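Local coordinates for putative succinylglutamate desuccinylase / aspartoacylase (Shewanella amazonensis, PDB 3FMC), which probably acts as a zinc-dependent hydrolase of the succinylglutamate desuccinylase/aspartoacylase family, although its natural substrate is not established, at residues E112-L126 with L221-R235. Residues are numbered along the deposited sequence; the frame is centred on the assembly and turned at random. Where two conformers were deposited one is given.
Sequences EVWYQEHSHLDDDTL and LAEVASSHGRELGVR
Asp123 OD1 takes two N-H groups of Arg230: NH2 at 2.6 Å, nearly straight and in the guanidinium plane, and NE at 3.1 Å, a weaker, more bent bond. Carboxylate and guanidinium lie nearly coplanar, 20° apart. On the same planar group NH2 also donates to Leu121 O at 2.9 Å, and NH1 weakly to Ser119 O, so a cation with several N-H groups suits a turn that presents backbone carbonyls. With CG anti to the backbone N (chi1 177°) and the chain extended to NE, Arg230, whose N closes the Schellman motif with Gly229 as C-prime, reaches this turn. A leucine in its place would probably leave the carbonyls of Ser119 and Leu121 without these donors and Asp123 OD1 without its cation, the bridge from Asp123 OD2 to Arg235 NH2 (3.4 Å) being longer. Leu126 CD1 covers one guanidinium face. Tyr115 packs on 221-227 with Ala225 CA over one face, 4.2 Å from the ring centroid, while Ser119 CB of its own segment covers the other. Leu221 fills in beside Trp114 and Leu126. The axes of 112-118 and 221-227 approach to 9.8 Å and cross at -60°, while the loop after helix 210-227 is tied to the start of helix 123-142.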
loop_
_atom_site.group_PDB
_atom_site.type_symbol
_atom_site.label_atom_id
_atom_site.label_comp_id
_atom_site.label_asym_id
_atom_site.label_seq_id
_atom_site.Cartn_x
_atom_site.Cartn_y
_atom_site.Cartn_z
ATOM N N GLU C 112 18.392 17.399 -36.434
ATOM C CA GLU C 112 18.659 18.065 -37.712
ATOM C C GLU C 112 20.049 18.720 -37.642
ATOM O O GLU C 112 20.878 18.476 -38.497
ATOM C CB GLU C 112 17.548 19.066 -38.070
ATOM C CG GLU C 112 17.806 19.858 -39.370
ATOM C CD GLU C 112 18.085 18.950 -40.596
ATOM O OE1 GLU C 112 17.231 18.084 -40.900
ATOM O OE2 GLU C 112 19.151 19.120 -41.243
ATOM N N VAL C 113 20.315 19.501 -36.590
ATOM C CA VAL C 113 21.622 20.150 -36.408
ATOM C C VAL C 113 22.723 19.139 -36.222
ATOM O O VAL C 113 23.790 19.258 -36.799
ATOM C CB VAL C 113 21.599 21.181 -35.221
ATOM C CG1 VAL C 113 23.013 21.696 -34.877
ATOM C CG2 VAL C 113 20.662 22.335 -35.558
ATOM N N TRP C 114 22.485 18.106 -35.421
ATOM C CA TRP C 114 23.500 17.075 -35.237
ATOM C C TRP C 114 23.808 16.443 -36.600
ATOM O O TRP C 114 24.964 16.204 -36.943
ATOM C CB TRP C 114 23.003 15.983 -34.276
ATOM C CG TRP C 114 24.049 14.998 -33.914
ATOM C CD1 TRP C 114 24.788 14.993 -32.762
ATOM C CD2 TRP C 114 24.494 13.851 -34.683
ATOM N NE1 TRP C 114 25.639 13.920 -32.758
ATOM C CE2 TRP C 114 25.503 13.220 -33.933
ATOM C CE3 TRP C 114 24.138 13.307 -35.940
ATOM C CZ2 TRP C 114 26.157 12.076 -34.370
ATOM C CZ3 TRP C 114 24.788 12.174 -36.381
ATOM C CH2 TRP C 114 25.799 11.567 -35.596
ATOM N N TYR C 115 22.748 16.139 -37.364
ATOM C CA TYR C 115 22.959 15.542 -38.685
ATOM C C TYR C 115 23.827 16.439 -39.575
ATOM O O TYR C 115 24.814 15.977 -40.163
ATOM C CB TYR C 115 21.639 15.222 -39.373
ATOM C CG TYR C 115 21.864 14.678 -40.752
ATOM C CD1 TYR C 115 22.284 13.368 -40.934
ATOM C CD2 TYR C 115 21.678 15.485 -41.874
ATOM C CE1 TYR C 115 22.521 12.858 -42.224
ATOM C CE2 TYR C 115 21.915 15.000 -43.159
ATOM C CZ TYR C 115 22.324 13.681 -43.328
ATOM O OH TYR C 115 22.540 13.162 -44.590
ATOM N N GLN C 116 23.464 17.712 -39.676
ATOM C CA GLN C 116 24.238 18.646 -40.516
ATOM C C GLN C 116 25.713 18.652 -40.123
ATOM O O GLN C 116 26.591 18.607 -40.989
ATOM C CB GLN C 116 23.625 20.056 -40.524
ATOM C CG GLN C 116 22.240 20.109 -41.245
ATOM C CD GLN C 116 22.266 19.554 -42.705
ATOM O OE1 GLN C 116 23.194 19.817 -43.478
ATOM N NE2 GLN C 116 21.242 18.794 -43.065
ATOM N N GLU C 117 25.978 18.634 -38.824
ATOM C CA GLU C 117 27.354 18.639 -38.305
ATOM C C GLU C 117 28.144 17.356 -38.510
ATOM O O GLU C 117 29.359 17.357 -38.371
ATOM C CB GLU C 117 27.331 19.026 -36.827
ATOM C CG GLU C 117 26.762 20.438 -36.632
ATOM C CD GLU C 117 26.677 20.912 -35.192
ATOM O OE1 GLU C 117 26.770 20.079 -34.253
ATOM O OE2 GLU C 117 26.486 22.146 -35.018
ATOM N N HIS C 118 27.470 16.252 -38.833
ATOM C CA HIS C 118 28.159 14.983 -39.074
ATOM C C HIS C 118 27.904 14.419 -40.477
ATOM O O HIS C 118 28.396 13.338 -40.807
ATOM C CB HIS C 118 27.692 13.943 -38.045
ATOM C CG HIS C 118 27.967 14.333 -36.631
ATOM N ND1 HIS C 118 27.187 15.242 -35.954
ATOM C CD2 HIS C 118 28.942 13.945 -35.772
ATOM C CE1 HIS C 118 27.678 15.401 -34.730
ATOM N NE2 HIS C 118 28.740 14.623 -34.596
ATOM N N SER C 119 27.157 15.146 -41.311
ATOM C CA SER C 119 26.720 14.591 -42.613
ATOM C C SER C 119 27.860 14.240 -43.574
ATOM O O SER C 119 27.683 13.413 -44.464
ATOM C CB SER C 119 25.702 15.506 -43.301
ATOM O OG SER C 119 26.247 16.766 -43.579
ATOM N N HIS C 120 29.025 14.850 -43.367
ATOM C CA HIS C 120 30.209 14.579 -44.186
ATOM C C HIS C 120 30.830 13.230 -43.883
ATOM O O HIS C 120 31.667 12.742 -44.650
ATOM C CB HIS C 120 31.250 15.647 -43.933
ATOM C CG HIS C 120 31.770 15.652 -42.532
ATOM N ND1 HIS C 120 31.155 16.346 -41.513
ATOM C CD2 HIS C 120 32.840 15.036 -41.979
ATOM C CE1 HIS C 120 31.833 16.161 -40.393
ATOM N NE2 HIS C 120 32.863 15.377 -40.651
ATOM N N LEU C 121 30.436 12.622 -42.766
ATOM C CA LEU C 121 30.942 11.306 -42.376
ATOM C C LEU C 121 30.288 10.206 -43.164
ATOM O O LEU C 121 29.152 10.343 -43.587
ATOM C CB LEU C 121 30.675 11.056 -40.882
ATOM C CG LEU C 121 31.355 12.027 -39.919
ATOM C CD1 LEU C 121 30.962 11.697 -38.481
ATOM C CD2 LEU C 121 32.852 11.906 -40.108
ATOM N N ASP C 122 30.991 9.091 -43.326
ATOM C CA ASP C 122 30.417 7.930 -43.999
ATOM C C ASP C 122 29.395 7.302 -43.049
ATOM O O ASP C 122 29.382 7.633 -41.858
ATOM C CB ASP C 122 31.482 6.920 -44.455
ATOM C CG ASP C 122 32.318 6.338 -43.305
ATOM O OD1 ASP C 122 33.560 6.454 -43.364
ATOM O OD2 ASP C 122 31.760 5.755 -42.357
ATOM N N ASP C 123 28.541 6.427 -43.576
ATOM C CA ASP C 123 27.474 5.817 -42.768
ATOM C C ASP C 123 27.952 5.215 -41.449
ATOM O O ASP C 123 27.436 5.587 -40.403
ATOM C CB ASP C 123 26.692 4.770 -43.563
ATOM C CG ASP C 123 25.798 5.384 -44.647
ATOM O OD1 ASP C 123 25.800 6.615 -44.843
ATOM O OD2 ASP C 123 25.088 4.599 -45.301
ATOM N N ASP C 124 28.931 4.313 -41.494
ATOM C CA ASP C 124 29.421 3.665 -40.283
ATOM C C ASP C 124 30.025 4.634 -39.262
ATOM O O ASP C 124 29.857 4.461 -38.055
ATOM C CB ASP C 124 30.449 2.572 -40.598
ATOM C CG ASP C 124 29.824 1.303 -41.186
ATOM O OD1 ASP C 124 28.576 1.153 -41.199
ATOM O OD2 ASP C 124 30.612 0.426 -41.619
ATOM N N THR C 125 30.737 5.640 -39.721
ATOM C CA THR C 125 31.329 6.584 -38.793
ATOM C C THR C 125 30.257 7.493 -38.201
ATOM O O THR C 125 30.348 7.876 -37.038
ATOM C CB THR C 125 32.434 7.399 -39.505
ATOM O OG1 THR C 125 33.418 6.483 -39.987
ATOM C CG2 THR C 125 33.084 8.361 -38.574
ATOM N N LEU C 126 29.254 7.852 -39.004
ATOM C CA LEU C 126 28.146 8.693 -38.548
ATOM C C LEU C 126 27.361 7.937 -37.442
ATOM O O LEU C 126 27.057 8.494 -36.393
ATOM C CB LEU C 126 27.250 9.086 -39.724
ATOM C CG LEU C 126 26.123 10.103 -39.506
ATOM C CD1 LEU C 126 25.722 10.760 -40.842
ATOM C CD2 LEU C 126 24.918 9.455 -38.832
ATOM N N LEU C 221 16.621 10.287 -36.778
ATOM C CA LEU C 221 17.839 10.497 -37.544
ATOM C C LEU C 221 17.656 9.990 -38.991
ATOM O O LEU C 221 18.087 10.652 -39.915
ATOM C CB LEU C 221 19.029 9.736 -36.922
ATOM C CG LEU C 221 20.371 9.811 -37.663
ATOM C CD1 LEU C 221 20.898 11.243 -37.565
ATOM C CD2 LEU C 221 21.377 8.827 -37.096
ATOM N N ALA C 222 17.022 8.832 -39.151
ATOM C CA ALA C 222 16.780 8.239 -40.477
ATOM C C ALA C 222 15.861 9.164 -41.265
ATOM O O ALA C 222 16.074 9.377 -42.481
ATOM C CB ALA C 222 16.158 6.851 -40.332
ATOM N N GLU C 223 14.876 9.734 -40.577
ATOM C CA GLU C 223 13.918 10.700 -41.183
ATOM C C GLU C 223 14.633 11.935 -41.671
ATOM O O GLU C 223 14.407 12.416 -42.790
ATOM C CB GLU C 223 12.826 11.117 -40.164
ATOM C CG GLU C 223 11.827 10.017 -39.826
ATOM C CD GLU C 223 10.824 10.417 -38.734
ATOM O OE1 GLU C 223 11.003 11.478 -38.065
ATOM O OE2 GLU C 223 9.857 9.635 -38.545
ATOM N N VAL C 224 15.480 12.486 -40.803
ATOM C CA VAL C 224 16.283 13.653 -41.144
ATOM C C VAL C 224 17.189 13.363 -42.341
ATOM O O VAL C 224 17.249 14.159 -43.248
ATOM C CB VAL C 224 17.098 14.158 -39.939
ATOM C CG1 VAL C 224 18.184 15.172 -40.379
ATOM C CG2 VAL C 224 16.104 14.745 -38.864
ATOM N N ALA C 225 17.905 12.245 -42.323
ATOM C CA ALA C 225 18.800 11.879 -43.437
ATOM C C ALA C 225 17.996 11.752 -44.759
ATOM O O ALA C 225 18.405 12.279 -45.825
ATOM C CB ALA C 225 19.575 10.593 -43.103
ATOM N N SER C 226 16.840 11.070 -44.696
ATOM C CA SER C 226 15.953 10.905 -45.888
ATOM C C SER C 226 15.423 12.232 -46.427
ATOM O O SER C 226 15.230 12.400 -47.639
ATOM C CB SER C 226 14.760 9.984 -45.573
ATOM O OG SER C 226 15.246 8.693 -45.275
ATOM N N SER C 227 15.132 13.178 -45.535
ATOM C CA SER C 227 14.690 14.490 -45.985
ATOM C C SER C 227 15.800 15.154 -46.833
ATOM O O SER C 227 15.498 16.030 -47.653
ATOM C CB SER C 227 14.283 15.392 -44.803
ATOM O OG SER C 227 15.434 15.874 -44.134
ATOM N N HIS C 228 17.053 14.743 -46.634
ATOM C CA HIS C 228 18.182 15.229 -47.441
ATOM C C HIS C 228 18.604 14.255 -48.531
ATOM O O HIS C 228 19.702 14.376 -49.077
ATOM C CB HIS C 228 19.390 15.546 -46.549
ATOM C CG HIS C 228 19.125 16.678 -45.629
ATOM N ND1 HIS C 228 18.806 16.490 -44.304
ATOM C CD2 HIS C 228 19.015 18.003 -45.863
ATOM C CE1 HIS C 228 18.551 17.662 -43.751
ATOM N NE2 HIS C 228 18.654 18.594 -44.679
ATOM N N GLY C 229 17.745 13.292 -48.864
ATOM C CA GLY C 229 18.070 12.313 -49.903
ATOM C C GLY C 229 19.169 11.330 -49.573
ATOM O O GLY C 229 19.808 10.786 -50.486
ATOM N N ARG C 230 19.409 11.096 -48.280
ATOM C CA ARG C 230 20.397 10.112 -47.838
ATOM C C ARG C 230 19.710 9.001 -47.045
ATOM O O ARG C 230 18.945 9.244 -46.111
ATOM C CB ARG C 230 21.497 10.736 -46.994
ATOM C CG ARG C 230 22.474 9.705 -46.476
ATOM C CD ARG C 230 23.623 10.392 -45.822
ATOM N NE ARG C 230 24.625 9.477 -45.292
ATOM C CZ ARG C 230 25.720 9.893 -44.659
ATOM N NH1 ARG C 230 25.946 11.187 -44.499
ATOM N NH2 ARG C 230 26.599 9.013 -44.210
ATOM N N GLU C 231 19.968 7.781 -47.470
ATOM C CA GLU C 231 19.352 6.661 -46.874
ATOM C C GLU C 231 20.314 6.059 -45.876
ATOM O O GLU C 231 21.344 5.510 -46.242
ATOM C CB GLU C 231 18.912 5.653 -47.963
ATOM C CG GLU C 231 18.535 4.287 -47.440
ATOM C CD GLU C 231 17.284 4.245 -46.569
ATOM O OE1 GLU C 231 16.557 5.249 -46.468
ATOM O OE2 GLU C 231 17.015 3.148 -46.011
ATOM N N LEU C 232 19.975 6.201 -44.601
ATOM C CA LEU C 232 20.737 5.590 -43.521
ATOM C C LEU C 232 20.052 4.322 -43.045
ATOM O O LEU C 232 20.709 3.329 -42.768
ATOM C CB LEU C 232 20.839 6.535 -42.327
ATOM C CG LEU C 232 21.662 7.806 -42.480
ATOM C CD1 LEU C 232 21.498 8.639 -41.227
ATOM C CD2 LEU C 232 23.104 7.440 -42.722
ATOM N N GLY C 233 18.730 4.372 -42.953
ATOM C CA GLY C 233 17.946 3.298 -42.390
ATOM C C GLY C 233 17.849 3.563 -40.875
ATOM O O GLY C 233 18.605 4.353 -40.349
ATOM N N VAL C 234 16.907 2.894 -40.189
ATOM C CA VAL C 234 16.762 2.980 -38.727
ATOM C C VAL C 234 17.723 1.912 -38.243
ATOM O O VAL C 234 17.457 0.737 -38.429
ATOM C CB VAL C 234 15.324 2.758 -38.297
ATOM C CG1 VAL C 234 15.157 3.059 -36.757
ATOM C CG2 VAL C 234 14.412 3.675 -39.130
ATOM N N ARG C 235 18.833 2.324 -37.632
ATOM C CA ARG C 235 19.911 1.399 -37.306
ATOM C C ARG C 235 19.781 0.675 -35.971
ATOM O O ARG C 235 20.751 0.084 -35.498
ATOM C CB ARG C 235 21.262 2.113 -37.415
ATOM C CG ARG C 235 21.543 2.679 -38.806
ATOM C CD ARG C 235 22.064 1.636 -39.784
ATOM N NE ARG C 235 22.390 2.273 -41.064
ATOM C CZ ARG C 235 23.300 1.845 -41.943
ATOM N NH1 ARG C 235 24.055 0.779 -41.690
ATOM N NH2 ARG C 235 23.484 2.522 -43.073
HETATM O O HOH W 1 23.621 6.648 -46.977
HETATM O O HOH W 2 22.327 2.786 -45.639
#